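Local coordinates for protein Exo-beta-1,3-galactanase (Bifidobacterium bifidum, PDB 5FLW) that probably hydrolyses beta-1,3-galactan from its chain end, releasing galactose, as a member of glycoside hydrolase family 43, at residues 187-199 with 245-259. Numbering follows the deposited sequence.
Sequences GLESPTIIKKDGL and VDIVVPLDDDPYNSE
Thr-192 and Val-248 join the innermost strands of two neighbouring blades in the five-bladed beta-propeller of family 43. The contact illustrates how adjacent blades can be joined by side chains and water: strands 191-196 and 245-250 run nearly parallel without a backbone-to-backbone hydrogen bond between them, and a water sits between Pro-191 O and Asp-246 O. Thr-192 holds OG1 anti to its own N (chi1 179°), facing Val-248. There the hydroxyl takes the N-H of Val-248 at 3.2 Å and 166°. Where the chain turns a corner at Ser-190, its OG donates to Val-245 O (2.7 Å), tilted slightly from the carbonyl plane, and also meets Ser-205 OG. Between the two blades Ile-194 lays CG2 against Val-248 CG1 and Pro-250 CD. Farther out, the 196-199 and 254-257 turns meet, Asp-197 N donating to Tyr-256 O at 3.0 Å. Lys-196 runs extended to CE and bends at chi4 (54°). This brings NZ 2.6 Å from Ser-258 O, above the carbonyl plane, and into a salt bridge with Glu-259 OE2, whose hydrogen bond is weak. A methionine here would probably leave Ser-258 O without this donor and Glu-259 without its cation. In the second shell, Asp-254 OD1 takes the Tyr-256 N-H in an Asx turn, and Asp-252 OD2 receives the Glu-259 N-H from above its carboxylate plane.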
loop_
_atom_site.group_PDB
_atom_site.type_symbol
_atom_site.label_atom_id
_atom_site.label_comp_id
_atom_site.label_asym_id
_atom_site.label_seq_id
_atom_site.Cartn_x
_atom_site.Cartn_y
_atom_site.Cartn_z
ATOM N N GLY A 187 5.489 -15.489 0.818
ATOM C CA GLY A 187 5.660 -14.163 1.361
ATOM C C GLY A 187 4.335 -13.659 1.914
ATOM O O GLY A 187 3.275 -14.258 1.723
ATOM N N LEU A 188 4.392 -12.529 2.594
ATOM C CA LEU A 188 3.190 -11.929 3.133
ATOM C C LEU A 188 2.688 -10.934 2.095
ATOM O O LEU A 188 3.479 -10.370 1.342
ATOM C CB LEU A 188 3.493 -11.221 4.453
ATOM C CG LEU A 188 3.978 -12.109 5.603
ATOM C CD1 LEU A 188 3.900 -11.364 6.925
ATOM C CD2 LEU A 188 3.174 -13.398 5.661
ATOM N N GLU A 189 1.379 -10.790 2.164
ATOM C CA GLU A 189 0.924 -9.867 1.129
ATOM C C GLU A 189 0.768 -8.437 1.653
ATOM O O GLU A 189 1.219 -8.134 2.752
ATOM C CB GLU A 189 -0.304 -10.379 0.372
ATOM C CG GLU A 189 -1.549 -10.563 1.203
ATOM C CD GLU A 189 -2.687 -11.186 0.413
ATOM O OE1 GLU A 189 -2.654 -11.173 -0.834
ATOM O OE2 GLU A 189 -3.626 -11.680 1.050
ATOM N N SER A 190 0.049 -7.465 0.926
ATOM C CA SER A 190 -0.133 -6.061 1.314
ATOM C C SER A 190 1.133 -5.494 1.963
ATOM O O SER A 190 1.103 -5.027 3.094
ATOM C CB SER A 190 -1.373 -5.861 2.200
ATOM O OG SER A 190 -1.235 -6.454 3.477
ATOM N N PRO A 191 2.244 -5.522 1.231
ATOM C CA PRO A 191 3.513 -5.060 1.813
ATOM C C PRO A 191 3.592 -3.546 1.976
ATOM O O PRO A 191 3.071 -2.772 1.154
ATOM C CB PRO A 191 4.555 -5.539 0.783
ATOM C CG PRO A 191 3.797 -5.556 -0.518
ATOM C CD PRO A 191 2.428 -6.079 -0.126
ATOM N N THR A 192 4.330 -3.141 3.022
ATOM C CA THR A 192 4.690 -1.745 3.249
ATOM C C THR A 192 6.023 -1.717 4.004
ATOM O O THR A 192 6.268 -2.578 4.856
ATOM C CB THR A 192 3.552 -0.997 3.988
ATOM O OG1 THR A 192 3.937 0.367 4.226
ATOM C CG2 THR A 192 3.169 -1.690 5.288
ATOM N N ILE A 193 6.894 -0.750 3.669
ATOM C CA ILE A 193 8.219 -0.628 4.281
ATOM C C ILE A 193 8.465 0.812 4.706
ATOM O O ILE A 193 8.206 1.749 3.944
ATOM C CB ILE A 193 9.355 -1.091 3.317
ATOM C CG1 ILE A 193 9.269 -2.606 3.063
ATOM C CG2 ILE A 193 10.773 -0.727 3.853
ATOM C CD1 ILE A 193 10.260 -3.163 2.045
ATOM N N ILE A 194 9.048 0.975 5.894
ATOM C CA ILE A 194 9.555 2.259 6.368
ATOM C C ILE A 194 10.995 2.045 6.824
ATOM O O ILE A 194 11.482 0.912 6.938
ATOM C CB ILE A 194 8.708 2.927 7.497
ATOM C CG1 ILE A 194 8.650 2.061 8.768
ATOM C CG2 ILE A 194 7.302 3.286 7.012
ATOM C CD1 ILE A 194 9.774 2.270 9.738
ATOM N N LYS A 195 11.679 3.155 7.053
ATOM C CA LYS A 195 13.055 3.146 7.538
ATOM C C LYS A 195 13.196 4.101 8.718
ATOM O O LYS A 195 12.677 5.219 8.687
ATOM C CB LYS A 195 14.021 3.627 6.436
ATOM C CG LYS A 195 15.510 3.240 6.612
ATOM C CD LYS A 195 16.357 3.960 5.571
ATOM C CE LYS A 195 17.785 3.488 5.570
ATOM N NZ LYS A 195 18.594 4.014 4.442
ATOM N N LYS A 196 13.896 3.652 9.759
ATOM C CA LYS A 196 14.169 4.502 10.911
ATOM C C LYS A 196 15.583 4.224 11.409
ATOM O O LYS A 196 15.909 3.082 11.765
ATOM C CB LYS A 196 13.165 4.258 12.042
ATOM C CG LYS A 196 13.374 5.172 13.235
ATOM C CD LYS A 196 12.579 4.665 14.425
ATOM C CE LYS A 196 12.936 5.381 15.707
ATOM N NZ LYS A 196 12.809 6.850 15.547
ATOM N N ASP A 197 16.411 5.267 11.447
ATOM C CA ASP A 197 17.765 5.175 12.007
ATOM C C ASP A 197 18.532 3.993 11.423
ATOM O O ASP A 197 19.137 3.189 12.140
ATOM C CB ASP A 197 17.745 5.137 13.532
ATOM C CG ASP A 197 19.140 5.222 14.132
ATOM O OD1 ASP A 197 20.040 5.779 13.467
ATOM O OD2 ASP A 197 19.323 4.711 15.292
ATOM N N GLY A 198 18.480 3.881 10.091
ATOM C CA GLY A 198 19.242 2.881 9.373
ATOM C C GLY A 198 18.629 1.494 9.310
ATOM O O GLY A 198 19.211 0.622 8.650
ATOM N N LEU A 199 17.490 1.247 9.968
ATOM C CA LEU A 199 16.859 -0.072 9.985
ATOM C C LEU A 199 15.565 -0.008 9.177
ATOM O O LEU A 199 14.747 0.895 9.388
ATOM C CB LEU A 199 16.531 -0.509 11.413
ATOM C CG LEU A 199 16.149 -1.972 11.608
ATOM C CD1 LEU A 199 17.374 -2.849 11.412
ATOM C CD2 LEU A 199 15.547 -2.207 12.961
ATOM N N VAL A 245 -3.179 -4.911 7.114
ATOM C CA VAL A 245 -2.245 -3.794 6.970
ATOM C C VAL A 245 -2.226 -3.332 5.520
ATOM O O VAL A 245 -2.196 -4.134 4.575
ATOM C CB VAL A 245 -0.828 -4.134 7.478
ATOM C CG1 VAL A 245 -0.183 -5.262 6.662
ATOM C CG2 VAL A 245 0.068 -2.891 7.436
ATOM N N ASP A 246 -2.297 -2.023 5.346
ATOM C CA ASP A 246 -2.158 -1.437 4.028
ATOM C C ASP A 246 -0.898 -0.609 3.903
ATOM O O ASP A 246 -0.170 -0.743 2.919
ATOM C CB ASP A 246 -3.345 -0.544 3.683
ATOM C CG ASP A 246 -3.153 0.107 2.348
ATOM O OD1 ASP A 246 -3.368 -0.608 1.345
ATOM O OD2 ASP A 246 -2.713 1.292 2.312
ATOM N N ILE A 247 -0.644 0.263 4.878
ATOM C CA ILE A 247 0.495 1.171 4.801
ATOM C C ILE A 247 0.868 1.625 6.206
ATOM O O ILE A 247 0.011 1.722 7.093
ATOM C CB ILE A 247 0.188 2.358 3.852
ATOM C CG1 ILE A 247 1.470 3.129 3.499
ATOM C CG2 ILE A 247 -0.936 3.257 4.427
ATOM C CD1 ILE A 247 1.328 3.977 2.249
ATOM N N VAL A 248 2.166 1.863 6.416
ATOM C CA VAL A 248 2.714 2.566 7.570
ATOM C C VAL A 248 3.492 3.761 7.008
ATOM O O VAL A 248 4.269 3.599 6.051
ATOM C CB VAL A 248 3.622 1.636 8.409
ATOM C CG1 VAL A 248 4.322 2.406 9.536
ATOM C CG2 VAL A 248 2.846 0.445 8.956
ATOM N N VAL A 249 3.249 4.960 7.549
ATOM C CA VAL A 249 3.999 6.144 7.114
ATOM C C VAL A 249 4.683 6.853 8.276
ATOM O O VAL A 249 4.125 6.920 9.376
ATOM C CB VAL A 249 3.158 7.135 6.280
ATOM C CG1 VAL A 249 2.782 6.524 4.921
ATOM C CG2 VAL A 249 1.958 7.628 7.081
ATOM N N PRO A 250 5.893 7.380 8.071
ATOM C CA PRO A 250 6.485 8.303 9.048
ATOM C C PRO A 250 5.824 9.681 8.942
ATOM O O PRO A 250 5.492 10.158 7.850
ATOM C CB PRO A 250 7.962 8.354 8.627
ATOM C CG PRO A 250 7.956 8.059 7.142
ATOM C CD PRO A 250 6.734 7.190 6.868
ATOM N N LEU A 251 5.606 10.318 10.097
ATOM C CA LEU A 251 4.906 11.599 10.142
ATOM C C LEU A 251 5.799 12.819 10.378
ATOM O O LEU A 251 5.364 13.945 10.100
ATOM C CB LEU A 251 3.787 11.566 11.194
ATOM C CG LEU A 251 2.701 10.513 10.970
ATOM C CD1 LEU A 251 1.839 10.422 12.188
ATOM C CD2 LEU A 251 1.847 10.828 9.769
ATOM N N ASP A 252 7.018 12.642 10.882
ATOM C CA ASP A 252 7.857 13.785 11.214
ATOM C C ASP A 252 8.558 14.321 9.963
ATOM O O ASP A 252 8.496 13.729 8.879
ATOM C CB ASP A 252 8.921 13.393 12.237
ATOM C CG ASP A 252 8.345 13.032 13.589
ATOM O OD1 ASP A 252 7.144 13.306 13.847
ATOM O OD2 ASP A 252 9.131 12.492 14.408
ATOM N N ASP A 253 9.270 15.445 10.142
ATOM C CA ASP A 253 9.897 16.131 9.008
ATOM C C ASP A 253 10.942 15.253 8.321
ATOM O O ASP A 253 11.078 15.292 7.096
ATOM C CB ASP A 253 10.493 17.477 9.444
ATOM C CG ASP A 253 9.428 18.558 9.659
ATOM O OD1 ASP A 253 8.287 18.392 9.163
ATOM O OD2 ASP A 253 9.723 19.560 10.357
ATOM N N ASP A 254 11.670 14.424 9.085
ATOM C CA ASP A 254 12.641 13.515 8.484
ATOM C C ASP A 254 11.987 12.145 8.360
ATOM O O ASP A 254 11.828 11.447 9.376
ATOM C CB ASP A 254 13.911 13.407 9.329
ATOM C CG ASP A 254 14.976 12.561 8.666
ATOM O OD1 ASP A 254 14.685 11.937 7.612
ATOM O OD2 ASP A 254 16.114 12.525 9.196
ATOM N N PRO A 255 11.619 11.714 7.159
ATOM C CA PRO A 255 10.921 10.418 7.035
ATOM C C PRO A 255 11.777 9.226 7.414
ATOM O O PRO A 255 11.226 8.137 7.641
ATOM C CB PRO A 255 10.498 10.381 5.565
ATOM C CG PRO A 255 11.456 11.292 4.889
ATOM C CD PRO A 255 11.808 12.380 5.860
ATOM N N TYR A 256 13.100 9.391 7.457
ATOM C CA TYR A 256 14.044 8.319 7.747
ATOM C C TYR A 256 14.502 8.285 9.203
ATOM O O TYR A 256 15.230 7.371 9.582
ATOM C CB TYR A 256 15.238 8.387 6.772
ATOM C CG TYR A 256 14.763 8.436 5.332
ATOM C CD1 TYR A 256 14.220 7.301 4.726
ATOM C CD2 TYR A 256 14.816 9.623 4.584
ATOM C CE1 TYR A 256 13.768 7.345 3.419
ATOM C CE2 TYR A 256 14.361 9.676 3.261
ATOM C CZ TYR A 256 13.837 8.539 2.691
ATOM O OH TYR A 256 13.365 8.563 1.387
ATOM N N ASN A 257 14.078 9.242 10.022
ATOM C CA ASN A 257 14.413 9.280 11.446
ATOM C C ASN A 257 13.242 9.874 12.216
ATOM O O ASN A 257 13.391 10.790 13.018
ATOM C CB ASN A 257 15.712 10.045 11.695
ATOM C CG ASN A 257 16.911 9.291 11.206
ATOM O OD1 ASN A 257 17.291 8.285 11.811
ATOM N ND2 ASN A 257 17.504 9.740 10.096
ATOM N N SER A 258 12.060 9.331 11.986
ATOM C CA SER A 258 10.842 9.878 12.547
ATOM C C SER A 258 10.559 9.196 13.885
ATOM O O SER A 258 10.958 8.052 14.119
ATOM C CB SER A 258 9.707 9.702 11.525
ATOM O OG SER A 258 8.437 10.026 12.070
ATOM N N GLU A 259 9.910 9.931 14.783
ATOM C CA GLU A 259 9.469 9.396 16.067
ATOM C C GLU A 259 7.990 9.078 16.112
ATOM O O GLU A 259 7.519 8.532 17.116
ATOM C CB GLU A 259 9.828 10.336 17.230
ATOM C CG GLU A 259 11.336 10.636 17.402
ATOM C CD GLU A 259 12.186 9.399 17.802
ATOM O OE1 GLU A 259 11.681 8.492 18.532
ATOM O OE2 GLU A 259 13.390 9.329 17.399
HETATM O O HOH W 1 1.720 -0.307 0.992
HETATM O O HOH W 2 11.503 7.098 10.209
HETATM O O HOH W 3 10.545 5.660 6.313
HETATM O O HOH W 4 15.195 7.997 14.581
HETATM O O HOH W 5 20.228 7.929 11.429
HETATM O O HOH W 6 17.329 5.873 8.375
#